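Side-chain contacts in HI1317 (Haemophilus influenzae, PDB 1JOV), which probably catalyses the interconversion of alpha- and beta-D-glucose 6-phosphate: residues 156-161 against 227-232; 33-38 against 108-113; 164-169 against 221-226; 61-64 against 68-71; 20-25 against 93-98. All coordinates share one frame; numbering follows the deposited sequence. Where two conformers were deposited one is given.

Contact 1 of 5, residues 156-161 against 227-232; sequences GDINQV and NPWHKK
I158 reaches from its short 3-10 turn toward N227 and W229, and its two branches divide the work. From CB, the CG2 methyl turns to the indole and meets W229 CZ3 at 3.9 Å, oblique to the ring. The other branch, with CG1 anti to the backbone N (chi1 -169°), runs to the amide of N227: I158 CG1 lies 3.6 Å from N227 ND2, and the terminal CD1 stays equally close to that nitrogen. The amide is held from both ends. ND2 donates to the backbone O of Y241, while N227 OD1 accepts a bent bond from W229 N at 2.9 Å (134°). This second bond closes an Asx turn that overlaps the type II' beta turn P228-K231, in the loop that follows strand 222-227 of the mutarotase-type beta fold. N159 adds a polar touch from the side: N159 OD1 comes to the edge of the indole, near the ring plane, 3.7 Å from W229 CH2, the amide and ring planes standing 69° apart. Beyond the segments, the ring of Y241 meets those of W229 and H230.

Contact 2 of 5, residues 33-38 against 108-113; sequences AKISLQ and VRLEFE
R109 NE donates a 2.7 Å salt-bridge hydrogen bond to E111 OE2 on one face of strand 107-115, while L110 and F112 leave the other face to meet I35 and L37. The carboxylate receives the bond on the anti lone pair of OE2, and the oxygen lies close to the guanidinium plane. A second polar link stays within the opposite segment: S36 OG donates to Q38 O at 2.8 Å, in the carbonyl plane, just where strand 31-36 gives way to loop. Between the two segments the touching groups are all apolar. I35 is the central piece. With CG2 anti to its backbone N, that methyl is carried to the far end of the phenyl ring, where I35 CG2 lies 3.5 Å from F112 CZ and oblique to the ring. The longer branch diverges from it, and I35 CD1 presses on L110 CD1 at 3.5 Å, tighter than usual for two methyls. L37 completes the group by bringing L37 CD2 to the edge of the phenyl ring, 3.7 Å from F112 CE1. L42 also touches I35, and L98 touches F112. Two sheets thus meet face to face, sandwich fashion. No polar bond crosses between the two segments; what joins them directly is methyl and ring contact, which depends on close fit.

Contact 3 of 5, residues 164-169 against 221-226; sequences QGLPET and SQFVLW
L166 and F223 stand with their CA atoms 8.5 Å apart, the first in an irregular loop that has just turned through G165 (phi 94°), the second in extended strand 222-227, and no backbone hydrogen bond joins the two segments. The strand begins with a classic beta bulge, S221 and Q222 both facing A250 of strand 244-251. From there its side chains alternate: F223 and L225 set out toward the loop, V224 away from it. L166 fits between the two that face it, its forked end spreading one methyl to each neighbour. L166 CD2 approaches the phenyl ring obliquely, 3.7 Å from F223 CD2, and also comes within 4.1 Å of F223 CB. L166 CD1 meets L225 CD2 more loosely, at 4.2 Å. Around them, Y195 and N202 also touch L166, and the ring of H217 meets that of F223. The side chain of F223 lies about 6 Å from that of E248, a predicted active-site residue. All three side chains are buried and carry no polar atoms, so the direct contact is hydrophobic and not directional; backbone bonds of Q164 with Q203 and E168 with V181 hold the loop before and after L166.

Contact 4 of 5, residues 61-64 against 68-71; sequences EPFK and AIRG. With SO4 (sulfate ion), chain B.
E61 folds its carboxylate back against the 68-71 segment, and with I69 and F63 it supplies most of the buried surface. The side chain leaves with CG anti to the backbone N (chi1 173°) and bends at chi2, which swings the acid across I69 to the next peptide. There E61 OE1 accepts a nearly straight bond from R70 N, 2.7 Å at 175°, the donor standing well above the carboxylate plane. A water lies 2.6 Å from E61 OE1 and 2.7 Å from A68 O. E61 OE2 takes F63 N at 3.0 Å on its anti side, so both oxygens of the acid hold backbone amides. The aliphatic parts pack too: E61 CG sits over one face of the F63 ring, offset toward the rim, and lies 4.0 Å from I69 CG2. I69 CD1 touches F63 CD1 loosely at 4.2 Å. R70, its N-H taken by E61, turns its guanidinium away to bind a sulfate edge-on, R70 NH2 to sulfate O3 at 2.6 Å. The sulfate, probably from the crystallisation liquor, is also bound by R92; the side chain of R70 is about 5 Å from that of H150, a predicted active-site residue, so a phosphate might bind here. Both segments belong to the loop between strands 41-47 and 75-76, and F63 and I69 rest on I43 of strand 41-47, an outermost strand of its sheet.

Contact 5 of 5, residues 20-25 against 93-98; sequences DIPVLH and IRLWQL
L24 and L98 meet through different first torsions: L24 puts CG anti to its carbonyl carbon (chi1 -73°), whereas L98 puts CG anti to its backbone N (chi1 174°). The two side chains converge at their methyl ends. L24 CD1 enters the fork of the other leucine, 3.9 Å from L98 CD1 and 4.0 Å from L98 CD2, and no other atom pair of these residues comes as close. Their CA atoms are 9.2 Å apart, so it is the side chains that span the distance. Two residues earlier on the first strand, P22 points the same way and brings its ring atom P22 CD to 4.4 Å from L95 CD2, a looser touch at the exposed margin. No hydrogen bond crosses between the segments. The polar groups find partners outside the two segments: W96 NE1 donates to A91 O, and R94 forms a salt bridge with E122. L15 of strand 13-18 touches both P22 and L24. The contact thus joins strand 21-28, third of the five strands in its antiparallel sheet, to the start of strand 97-104, an outermost strand of the eight-stranded sheet, and through L95 to the loop just before it, with strand 31-36 beside the first and 107-115 beside the second.

In the fold
Contacts 2 and 5 belong together: their centres are 8 Å apart, and both join the five-stranded sheet to the eight-stranded one through adjacent strands, contact 2 buried and contact 5 partly open at the sheet margin. L37 O and W96 N probably share a hydrogen bond between them. Contact 3 is equally buried and apolar but lies on the other side of the chain's centre, holding a loop to strand 222-227; contact 1 takes up the loop at that strand's end, partly buried and mixing amide, indole and aliphatic groups. Contact 4 lies at the surface and, alone among the five, has a hydrogen bond between its segments. It meets contact 5 through the K64-D20 salt bridge and contact 3 where W226 packs against R70.

Contact 1 of 5, residues 156-161 against 227-232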
# COMPACT_ATOMS: atom_id res chain seq x y z
N GLY A 156 11.60 6.16 10.64
CA GLY A 156 12.13 6.26 12.01
C GLY A 156 11.41 7.20 12.95
O GLY A 156 11.12 6.84 14.11
N ASP A 157 11.01 8.37 12.42
CA ASP A 157 10.30 9.36 13.23
C ASP A 157 9.62 10.33 12.31
O ASP A 157 10.29 10.91 11.43
CB ASP A 157 11.28 10.16 14.10
CG ASP A 157 10.61 10.79 15.36
OD1 ASP A 157 9.36 11.00 15.38
OD2 ASP A 157 11.24 11.10 16.39
N ILE A 158 8.30 10.47 12.47
CA ILE A 158 7.56 11.40 11.63
C ILE A 158 8.18 12.82 11.69
O ILE A 158 8.08 13.52 10.72
CB ILE A 158 6.06 11.46 11.97
CG1 ILE A 158 5.31 12.25 10.89
CG2 ILE A 158 5.83 12.06 13.36
CD1 ILE A 158 5.57 11.75 9.46
N ASN A 159 8.92 13.15 12.72
CA ASN A 159 9.53 14.49 12.77
C ASN A 159 10.78 14.71 11.95
O ASN A 159 11.21 15.85 11.74
CB ASN A 159 9.77 14.90 14.20
CG ASN A 159 8.53 14.88 14.96
OD1 ASN A 159 7.52 15.40 14.48
ND2 ASN A 159 8.54 14.26 16.13
N GLN A 160 11.33 13.61 11.43
CA GLN A 160 12.56 13.64 10.73
C GLN A 160 12.33 13.23 9.28
O GLN A 160 13.28 12.80 8.67
CB GLN A 160 13.59 12.73 11.42
CG GLN A 160 14.08 13.22 12.80
CD GLN A 160 15.12 12.30 13.47
OE1 GLN A 160 16.31 12.49 13.30
NE2 GLN A 160 14.64 11.32 14.23
N VAL A 161 11.11 13.41 8.70
CA VAL A 161 10.91 13.02 7.31
C VAL A 161 10.65 14.24 6.37
O VAL A 161 9.98 15.19 6.77
CB VAL A 161 9.72 12.04 7.21
CG1 VAL A 161 9.27 11.90 5.77
CG2 VAL A 161 10.09 10.69 7.79
N ASN A 227 -1.15 11.40 7.38
CA ASN A 227 -0.60 11.01 8.70
C ASN A 227 -1.63 11.49 9.70
O ASN A 227 -1.99 12.67 9.69
CB ASN A 227 0.82 11.57 8.94
CG ASN A 227 1.44 11.05 10.28
OD1 ASN A 227 0.91 11.37 11.36
ND2 ASN A 227 2.45 10.18 10.19
N PRO A 228 -2.22 10.60 10.47
CA PRO A 228 -3.34 10.94 11.33
C PRO A 228 -2.87 11.78 12.55
O PRO A 228 -3.70 12.37 13.26
CB PRO A 228 -3.85 9.57 11.80
CG PRO A 228 -2.64 8.68 11.76
CD PRO A 228 -1.83 9.19 10.62
N TRP A 229 -1.59 11.75 12.80
CA TRP A 229 -0.98 12.55 13.86
C TRP A 229 -1.68 12.19 15.19
O TRP A 229 -1.57 11.06 15.66
CB TRP A 229 -0.99 14.05 13.47
CG TRP A 229 -0.13 14.93 14.33
CD1 TRP A 229 -0.56 15.66 15.40
CD2 TRP A 229 1.28 15.17 14.21
NE1 TRP A 229 0.49 16.34 15.97
CE2 TRP A 229 1.62 16.09 15.24
CE3 TRP A 229 2.29 14.72 13.33
CZ2 TRP A 229 2.90 16.49 15.47
CZ3 TRP A 229 3.58 15.19 13.53
CH2 TRP A 229 3.87 16.05 14.60
N HIS A 230 -2.44 13.13 15.80
CA HIS A 230 -3.06 12.78 17.10
C HIS A 230 -4.46 12.17 17.11
O HIS A 230 -4.97 11.81 18.17
CB HIS A 230 -3.02 13.97 18.05
CG HIS A 230 -1.69 14.16 18.70
ND1 HIS A 230 -1.48 15.09 19.69
CD2 HIS A 230 -0.53 13.49 18.55
CE1 HIS A 230 -0.23 15.02 20.09
NE2 HIS A 230 0.37 14.05 19.41
N LYS A 231 -5.12 12.06 15.92
CA LYS A 231 -6.48 11.49 15.87
C LYS A 231 -6.44 10.04 16.22
O LYS A 231 -5.58 9.29 15.78
CB LYS A 231 -7.10 11.57 14.48
CG LYS A 231 -7.41 12.97 13.99
CD LYS A 231 -7.93 12.95 12.56
CE LYS A 231 -9.43 13.13 12.52
NZ LYS A 231 -9.96 13.08 11.13
N LYS A 232 -7.39 9.64 17.04
CA LYS A 232 -7.44 8.23 17.37
C LYS A 232 -7.83 7.58 16.03
O LYS A 232 -8.64 8.12 15.29
CB LYS A 232 -8.45 7.99 18.47
CG LYS A 232 -9.10 6.64 18.54
CD LYS A 232 -10.22 6.75 19.61
CE LYS A 232 -10.34 5.50 20.50
NZ LYS A 232 -10.95 5.81 21.83

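Contact 2 of 5, residues 33-38 against 108-113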
# COMPACT_ATOMS: atom_id res chain seq x y z
N ALA A 33 9.15 -10.74 2.00
CA ALA A 33 7.87 -10.05 1.84
C ALA A 33 6.77 -10.87 2.48
O ALA A 33 6.93 -12.06 2.67
CB ALA A 33 7.57 -9.82 0.36
N LYS A 34 5.67 -10.25 2.83
CA LYS A 34 4.52 -10.94 3.33
C LYS A 34 3.33 -10.30 2.66
O LYS A 34 3.21 -9.05 2.55
CB LYS A 34 4.43 -10.77 4.85
CG LYS A 34 5.56 -11.49 5.64
CD LYS A 34 5.28 -11.35 7.18
CE LYS A 34 6.33 -12.11 8.06
NZ LYS A 34 7.60 -11.32 8.07
N ILE A 35 2.47 -11.16 2.20
CA ILE A 35 1.27 -10.68 1.47
C ILE A 35 0.02 -11.33 2.05
O ILE A 35 -0.15 -12.56 1.98
CB ILE A 35 1.30 -11.04 -0.04
CG1 ILE A 35 2.63 -10.51 -0.66
CG2 ILE A 35 0.02 -10.42 -0.75
CD1 ILE A 35 3.91 -11.44 -0.66
N SER A 36 -0.89 -10.56 2.60
CA SER A 36 -2.10 -11.14 3.11
C SER A 36 -3.00 -11.52 1.89
O SER A 36 -3.27 -10.70 0.99
CB SER A 36 -2.85 -10.07 3.90
OG SER A 36 -4.23 -10.37 3.96
N LEU A 37 -3.58 -12.70 1.89
CA LEU A 37 -4.53 -13.02 0.78
C LEU A 37 -5.85 -12.21 0.91
O LEU A 37 -6.56 -11.98 -0.07
CB LEU A 37 -4.80 -14.52 0.75
CG LEU A 37 -3.64 -15.46 0.42
CD1 LEU A 37 -4.18 -16.85 0.06
CD2 LEU A 37 -2.79 -14.90 -0.72
N GLN A 38 -6.11 -11.75 2.14
CA GLN A 38 -7.25 -10.88 2.32
C GLN A 38 -6.78 -9.54 1.71
O GLN A 38 -5.82 -8.93 2.19
CB GLN A 38 -7.68 -10.65 3.76
CG GLN A 38 -8.74 -9.57 3.87
CD GLN A 38 -9.17 -9.35 5.29
OE1 GLN A 38 -9.78 -10.23 5.89
NE2 GLN A 38 -8.98 -8.26 6.03
N VAL A 108 11.13 -12.07 -8.41
CA VAL A 108 9.99 -12.88 -8.04
C VAL A 108 8.72 -12.18 -8.45
O VAL A 108 8.53 -11.01 -8.16
CB VAL A 108 9.97 -13.15 -6.55
CG1 VAL A 108 8.77 -13.98 -6.14
CG2 VAL A 108 11.25 -13.88 -6.14
N ARG A 109 7.86 -12.93 -9.12
CA ARG A 109 6.57 -12.32 -9.54
C ARG A 109 5.41 -13.07 -8.93
O ARG A 109 5.32 -14.25 -9.12
CB ARG A 109 6.42 -12.35 -11.07
CG ARG A 109 5.12 -11.59 -11.53
CD ARG A 109 4.95 -11.57 -13.13
NE ARG A 109 3.70 -10.85 -13.51
CZ ARG A 109 3.62 -9.57 -13.89
NH1 ARG A 109 4.74 -8.85 -14.07
NH2 ARG A 109 2.41 -9.05 -14.16
N LEU A 110 4.48 -12.38 -8.19
CA LEU A 110 3.27 -13.03 -7.66
C LEU A 110 2.08 -12.30 -8.28
O LEU A 110 2.15 -11.04 -8.44
CB LEU A 110 3.19 -12.71 -6.15
CG LEU A 110 4.40 -13.26 -5.34
CD1 LEU A 110 4.05 -12.93 -3.82
CD2 LEU A 110 4.68 -14.73 -5.59
N GLU A 111 1.04 -13.05 -8.62
CA GLU A 111 -0.20 -12.44 -9.20
C GLU A 111 -1.34 -12.92 -8.34
O GLU A 111 -1.37 -14.07 -7.96
CB GLU A 111 -0.50 -12.84 -10.67
CG GLU A 111 0.67 -12.30 -11.52
CD GLU A 111 0.45 -12.55 -13.02
OE1 GLU A 111 -0.66 -13.01 -13.40
OE2 GLU A 111 1.40 -12.30 -13.81
N PHE A 112 -2.24 -12.02 -8.05
CA PHE A 112 -3.43 -12.28 -7.24
C PHE A 112 -4.64 -11.91 -8.05
O PHE A 112 -4.60 -10.98 -8.84
CB PHE A 112 -3.36 -11.43 -5.96
CG PHE A 112 -2.15 -11.79 -5.15
CD1 PHE A 112 -2.22 -12.84 -4.26
CD2 PHE A 112 -0.94 -11.09 -5.29
CE1 PHE A 112 -1.14 -13.17 -3.50
CE2 PHE A 112 0.16 -11.44 -4.52
CZ PHE A 112 0.06 -12.47 -3.63
N GLU A 113 -5.76 -12.62 -7.87
CA GLU A 113 -6.98 -12.21 -8.58
C GLU A 113 -8.18 -12.15 -7.58
O GLU A 113 -8.17 -12.90 -6.58
CB GLU A 113 -7.32 -13.21 -9.68
CG GLU A 113 -6.24 -13.13 -10.81
CD GLU A 113 -6.36 -14.27 -11.79
OE1 GLU A 113 -6.56 -15.41 -11.30
OE2 GLU A 113 -6.33 -14.02 -13.00

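Contact 3 of 5, residues 164-169 against 221-226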
# COMPACT_ATOMS: atom_id res chain seq x y z
N GLN A 164 9.65 14.85 -0.84
CA GLN A 164 10.14 15.54 -2.01
C GLN A 164 9.35 15.27 -3.28
O GLN A 164 8.91 14.13 -3.51
CB GLN A 164 11.58 15.12 -2.28
CG GLN A 164 12.50 15.04 -1.06
CD GLN A 164 13.91 14.56 -1.40
OE1 GLN A 164 14.89 15.05 -0.83
NE2 GLN A 164 14.01 13.60 -2.32
N GLY A 165 9.19 16.30 -4.11
CA GLY A 165 8.58 16.08 -5.41
C GLY A 165 7.09 16.29 -5.58
O GLY A 165 6.60 16.19 -6.70
N LEU A 166 6.36 16.64 -4.52
CA LEU A 166 4.95 16.95 -4.72
C LEU A 166 4.72 18.44 -5.09
O LEU A 166 5.61 19.27 -4.91
CB LEU A 166 4.16 16.52 -3.46
CG LEU A 166 4.01 15.00 -3.25
CD1 LEU A 166 3.41 14.70 -1.87
CD2 LEU A 166 3.15 14.39 -4.35
N PRO A 167 3.55 18.77 -5.60
CA PRO A 167 3.24 20.13 -6.10
C PRO A 167 3.31 21.09 -4.90
O PRO A 167 3.45 20.63 -3.75
CB PRO A 167 1.77 19.98 -6.46
CG PRO A 167 1.69 18.62 -7.11
CD PRO A 167 2.70 17.74 -6.36
N GLU A 168 3.17 22.41 -5.15
CA GLU A 168 3.16 23.37 -4.08
C GLU A 168 1.73 23.75 -3.71
O GLU A 168 1.49 24.71 -3.01
CB GLU A 168 4.02 24.58 -4.41
CG GLU A 168 5.44 24.25 -4.87
CD GLU A 168 6.33 25.48 -4.87
OE1 GLU A 168 6.19 26.26 -3.91
OE2 GLU A 168 7.13 25.69 -5.83
N THR A 169 0.75 22.99 -4.22
CA THR A 169 -0.60 23.13 -3.75
C THR A 169 -1.26 21.72 -3.69
O THR A 169 -0.84 20.79 -4.36
CB THR A 169 -1.41 24.03 -4.69
OG1 THR A 169 -2.79 24.06 -4.30
CG2 THR A 169 -1.55 23.44 -6.05
N SER A 221 -3.54 9.65 -11.02
CA SER A 221 -4.08 10.95 -11.32
C SER A 221 -3.95 11.82 -10.05
O SER A 221 -3.82 13.04 -10.17
CB SER A 221 -5.53 10.87 -11.82
OG SER A 221 -6.33 10.11 -10.92
N GLN A 222 -3.99 11.19 -8.89
CA GLN A 222 -3.97 11.86 -7.59
C GLN A 222 -2.91 11.19 -6.71
O GLN A 222 -2.65 9.98 -6.86
CB GLN A 222 -5.26 11.83 -6.79
CG GLN A 222 -6.26 12.95 -7.20
CD GLN A 222 -6.67 12.83 -8.66
OE1 GLN A 222 -6.63 13.79 -9.45
NE2 GLN A 222 -7.06 11.65 -9.01
N PHE A 223 -2.33 11.92 -5.79
CA PHE A 223 -1.40 11.36 -4.80
C PHE A 223 -1.93 11.85 -3.46
O PHE A 223 -2.06 13.05 -3.26
CB PHE A 223 0.07 11.82 -4.93
CG PHE A 223 0.81 11.33 -6.12
CD1 PHE A 223 0.82 9.96 -6.42
CD2 PHE A 223 1.54 12.21 -6.93
CE1 PHE A 223 1.49 9.48 -7.52
CE2 PHE A 223 2.21 11.75 -8.04
CZ PHE A 223 2.17 10.39 -8.33
N VAL A 224 -2.24 10.94 -2.54
CA VAL A 224 -2.79 11.33 -1.26
C VAL A 224 -1.68 11.25 -0.17
O VAL A 224 -1.00 10.21 0.00
CB VAL A 224 -3.99 10.40 -0.91
CG1 VAL A 224 -4.60 10.71 0.47
CG2 VAL A 224 -5.11 10.48 -1.96
N LEU A 225 -1.45 12.33 0.55
CA LEU A 225 -0.40 12.30 1.57
C LEU A 225 -1.16 12.33 2.86
O LEU A 225 -1.99 13.21 3.04
CB LEU A 225 0.48 13.53 1.44
CG LEU A 225 1.65 13.62 2.43
CD1 LEU A 225 2.67 12.52 2.20
CD2 LEU A 225 2.30 15.02 2.21
N TRP A 226 -0.89 11.35 3.76
CA TRP A 226 -1.71 11.21 4.98
C TRP A 226 -0.94 10.72 6.23
O TRP A 226 -0.22 9.76 6.16
CB TRP A 226 -2.82 10.21 4.81
CG TRP A 226 -3.65 9.96 6.03
CD1 TRP A 226 -4.39 10.88 6.76
CD2 TRP A 226 -3.74 8.72 6.76
NE1 TRP A 226 -4.99 10.27 7.83
CE2 TRP A 226 -4.63 8.93 7.84
CE3 TRP A 226 -3.24 7.41 6.55
CZ2 TRP A 226 -4.94 7.93 8.74
CZ3 TRP A 226 -3.55 6.40 7.46
CH2 TRP A 226 -4.42 6.64 8.52

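Contact 4 of 5, residues 61-64 against 68-71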
# COMPACT_ATOMS: atom_id res chain seq x y z
N GLU A 61 -2.15 -4.78 15.05
CA GLU A 61 -3.00 -5.34 14.00
C GLU A 61 -3.64 -6.69 14.42
O GLU A 61 -2.94 -7.64 14.75
CB GLU A 61 -2.21 -5.54 12.69
CG GLU A 61 -2.95 -6.28 11.58
CD GLU A 61 -4.32 -5.68 11.19
OE1 GLU A 61 -4.43 -4.45 11.04
OE2 GLU A 61 -5.26 -6.47 11.02
N PRO A 62 -4.99 -6.71 14.40
CA PRO A 62 -5.73 -7.94 14.79
C PRO A 62 -5.72 -9.18 13.89
O PRO A 62 -6.00 -10.35 14.26
CB PRO A 62 -7.20 -7.44 15.02
CG PRO A 62 -7.29 -5.93 14.57
CD PRO A 62 -5.87 -5.54 14.22
N PHE A 63 -5.38 -8.94 12.63
CA PHE A 63 -5.60 -9.97 11.68
C PHE A 63 -6.89 -10.79 11.71
O PHE A 63 -6.90 -12.01 11.64
CB PHE A 63 -4.44 -10.95 11.57
CG PHE A 63 -3.18 -10.39 11.03
CD1 PHE A 63 -2.97 -10.25 9.67
CD2 PHE A 63 -2.22 -9.94 11.91
CE1 PHE A 63 -1.79 -9.73 9.20
CE2 PHE A 63 -0.99 -9.41 11.46
CZ PHE A 63 -0.77 -9.32 10.09
N LYS A 64 -7.98 -10.08 11.68
CA LYS A 64 -9.30 -10.64 11.68
C LYS A 64 -9.98 -10.66 10.32
O LYS A 64 -10.09 -9.59 9.67
CB LYS A 64 -10.15 -9.83 12.65
CG LYS A 64 -11.64 -10.16 12.63
CD LYS A 64 -11.96 -11.61 13.09
CE LYS A 64 -13.45 -11.99 12.83
NZ LYS A 64 -13.69 -13.45 13.06
N ALA A 68 -10.28 -4.71 7.71
CA ALA A 68 -9.17 -4.18 6.91
C ALA A 68 -7.94 -4.15 7.73
O ALA A 68 -7.99 -3.75 8.91
CB ALA A 68 -9.47 -2.81 6.34
N ILE A 69 -6.83 -4.62 7.18
CA ILE A 69 -5.57 -4.61 7.87
C ILE A 69 -4.95 -3.23 7.83
O ILE A 69 -4.89 -2.59 6.77
CB ILE A 69 -4.59 -5.66 7.22
CG1 ILE A 69 -5.13 -7.10 7.42
CG2 ILE A 69 -3.10 -5.55 7.67
CD1 ILE A 69 -4.51 -8.12 6.39
N ARG A 70 -4.46 -2.73 8.98
CA ARG A 70 -3.92 -1.41 9.15
C ARG A 70 -2.44 -1.41 8.86
O ARG A 70 -1.56 -1.70 9.72
CB ARG A 70 -4.18 -0.91 10.61
CG ARG A 70 -3.64 0.44 10.84
CD ARG A 70 -4.32 1.61 10.05
NE ARG A 70 -5.69 1.88 10.48
CZ ARG A 70 -6.59 2.58 9.83
NH1 ARG A 70 -6.25 3.22 8.71
NH2 ARG A 70 -7.85 2.73 10.33
N GLY A 71 -2.08 -1.08 7.63
CA GLY A 71 -0.66 -1.08 7.25
C GLY A 71 -0.36 -1.69 5.90
O GLY A 71 -1.27 -2.19 5.25
S SO4 B . -10.03 3.16 7.56
O1 SO4 B . -8.87 2.40 7.11
O2 SO4 B . -10.18 4.22 6.61
O3 SO4 B . -9.84 3.71 8.92
O4 SO4 B . -11.16 2.28 7.66
O HOH W 1 -6.80 -3.47 11.33

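Contact 5 of 5, residues 20-25 against 93-98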
# COMPACT_ATOMS: atom_id res chain seq x y z
N ASP A 20 -6.68 -15.14 12.00
CA ASP A 20 -7.73 -15.54 11.02
C ASP A 20 -7.33 -15.53 9.54
O ASP A 20 -8.00 -16.15 8.71
CB ASP A 20 -8.90 -14.55 11.12
CG ASP A 20 -9.76 -14.79 12.34
OD1 ASP A 20 -9.58 -15.82 13.01
OD2 ASP A 20 -10.63 -13.95 12.62
N ILE A 21 -6.27 -14.83 9.16
CA ILE A 21 -5.96 -14.55 7.78
C ILE A 21 -4.70 -15.23 7.19
O ILE A 21 -3.64 -15.21 7.82
CB ILE A 21 -5.74 -13.03 7.69
CG1 ILE A 21 -7.04 -12.22 7.84
CG2 ILE A 21 -5.05 -12.69 6.37
CD1 ILE A 21 -6.81 -10.76 8.15
N PRO A 22 -4.80 -15.84 6.00
CA PRO A 22 -3.64 -16.51 5.37
C PRO A 22 -2.72 -15.47 4.75
O PRO A 22 -3.25 -14.51 4.12
CB PRO A 22 -4.29 -17.42 4.33
CG PRO A 22 -5.70 -16.98 4.26
CD PRO A 22 -6.02 -15.94 5.19
N VAL A 23 -1.44 -15.63 4.96
CA VAL A 23 -0.42 -14.70 4.52
C VAL A 23 0.71 -15.45 3.84
O VAL A 23 1.31 -16.37 4.39
CB VAL A 23 0.14 -13.86 5.72
CG1 VAL A 23 1.25 -12.91 5.26
CG2 VAL A 23 -1.00 -13.11 6.39
N LEU A 24 1.07 -15.04 2.62
CA LEU A 24 2.22 -15.62 2.03
C LEU A 24 3.46 -15.01 2.59
O LEU A 24 3.57 -13.76 2.70
CB LEU A 24 2.24 -15.35 0.52
CG LEU A 24 1.30 -16.10 -0.28
CD1 LEU A 24 1.19 -15.51 -1.71
CD2 LEU A 24 1.83 -17.52 -0.37
N HIS A 25 4.45 -15.87 2.88
CA HIS A 25 5.77 -15.42 3.27
C HIS A 25 6.81 -15.75 2.17
O HIS A 25 6.99 -16.91 1.81
CB HIS A 25 6.26 -16.14 4.53
CG HIS A 25 5.48 -15.83 5.81
ND1 HIS A 25 6.05 -15.88 7.06
CD2 HIS A 25 4.19 -15.47 5.98
CE1 HIS A 25 5.16 -15.57 7.98
NE2 HIS A 25 4.01 -15.31 7.34
N ILE A 93 -11.21 -6.09 2.06
CA ILE A 93 -11.89 -7.01 2.99
C ILE A 93 -12.37 -8.33 2.45
O ILE A 93 -13.14 -9.04 3.13
CB ILE A 93 -13.03 -6.27 3.69
CG1 ILE A 93 -14.01 -5.70 2.72
CG2 ILE A 93 -12.38 -5.30 4.58
CD1 ILE A 93 -15.43 -5.20 3.42
N ARG A 94 -11.97 -8.68 1.22
CA ARG A 94 -12.36 -9.88 0.52
C ARG A 94 -11.07 -10.73 0.21
O ARG A 94 -10.01 -10.18 0.19
CB ARG A 94 -13.02 -9.57 -0.80
CG ARG A 94 -14.39 -8.87 -0.62
CD ARG A 94 -14.97 -8.08 -1.89
NE ARG A 94 -15.07 -8.92 -3.07
CZ ARG A 94 -15.24 -8.46 -4.30
NH1 ARG A 94 -15.32 -7.14 -4.53
NH2 ARG A 94 -15.32 -9.34 -5.33
N LEU A 95 -11.20 -12.04 0.24
CA LEU A 95 -10.08 -12.93 0.01
C LEU A 95 -9.83 -12.93 -1.50
O LEU A 95 -10.74 -13.15 -2.30
CB LEU A 95 -10.44 -14.42 0.32
CG LEU A 95 -10.26 -14.59 1.80
CD1 LEU A 95 -10.98 -15.89 2.27
CD2 LEU A 95 -8.81 -14.67 2.05
N TRP A 96 -8.58 -12.73 -1.84
CA TRP A 96 -8.10 -12.95 -3.22
C TRP A 96 -7.40 -14.33 -3.33
O TRP A 96 -6.96 -14.89 -2.30
CB TRP A 96 -7.13 -11.85 -3.56
CG TRP A 96 -7.69 -10.45 -3.55
CD1 TRP A 96 -8.42 -9.76 -2.54
CD2 TRP A 96 -7.45 -9.46 -4.59
NE1 TRP A 96 -8.68 -8.48 -2.97
CE2 TRP A 96 -8.09 -8.29 -4.22
CE3 TRP A 96 -6.81 -9.53 -5.83
CZ2 TRP A 96 -8.01 -7.12 -4.96
CZ3 TRP A 96 -6.75 -8.36 -6.64
CH2 TRP A 96 -7.41 -7.17 -6.22
N GLN A 97 -7.16 -14.77 -4.56
CA GLN A 97 -6.44 -16.01 -4.78
C GLN A 97 -5.08 -15.72 -5.41
O GLN A 97 -4.92 -14.80 -6.18
CB GLN A 97 -7.22 -16.91 -5.72
CG GLN A 97 -8.45 -17.58 -5.04
CD GLN A 97 -9.54 -16.59 -4.72
OE1 GLN A 97 -10.09 -16.56 -3.56
NE2 GLN A 97 -9.89 -15.75 -5.69
N LEU A 98 -4.07 -16.54 -5.06
CA LEU A 98 -2.74 -16.45 -5.69
C LEU A 98 -2.88 -17.25 -7.00
O LEU A 98 -3.10 -18.49 -6.99
CB LEU A 98 -1.73 -17.12 -4.80
CG LEU A 98 -0.32 -17.23 -5.40
CD1 LEU A 98 0.39 -15.88 -5.47
CD2 LEU A 98 0.52 -18.20 -4.53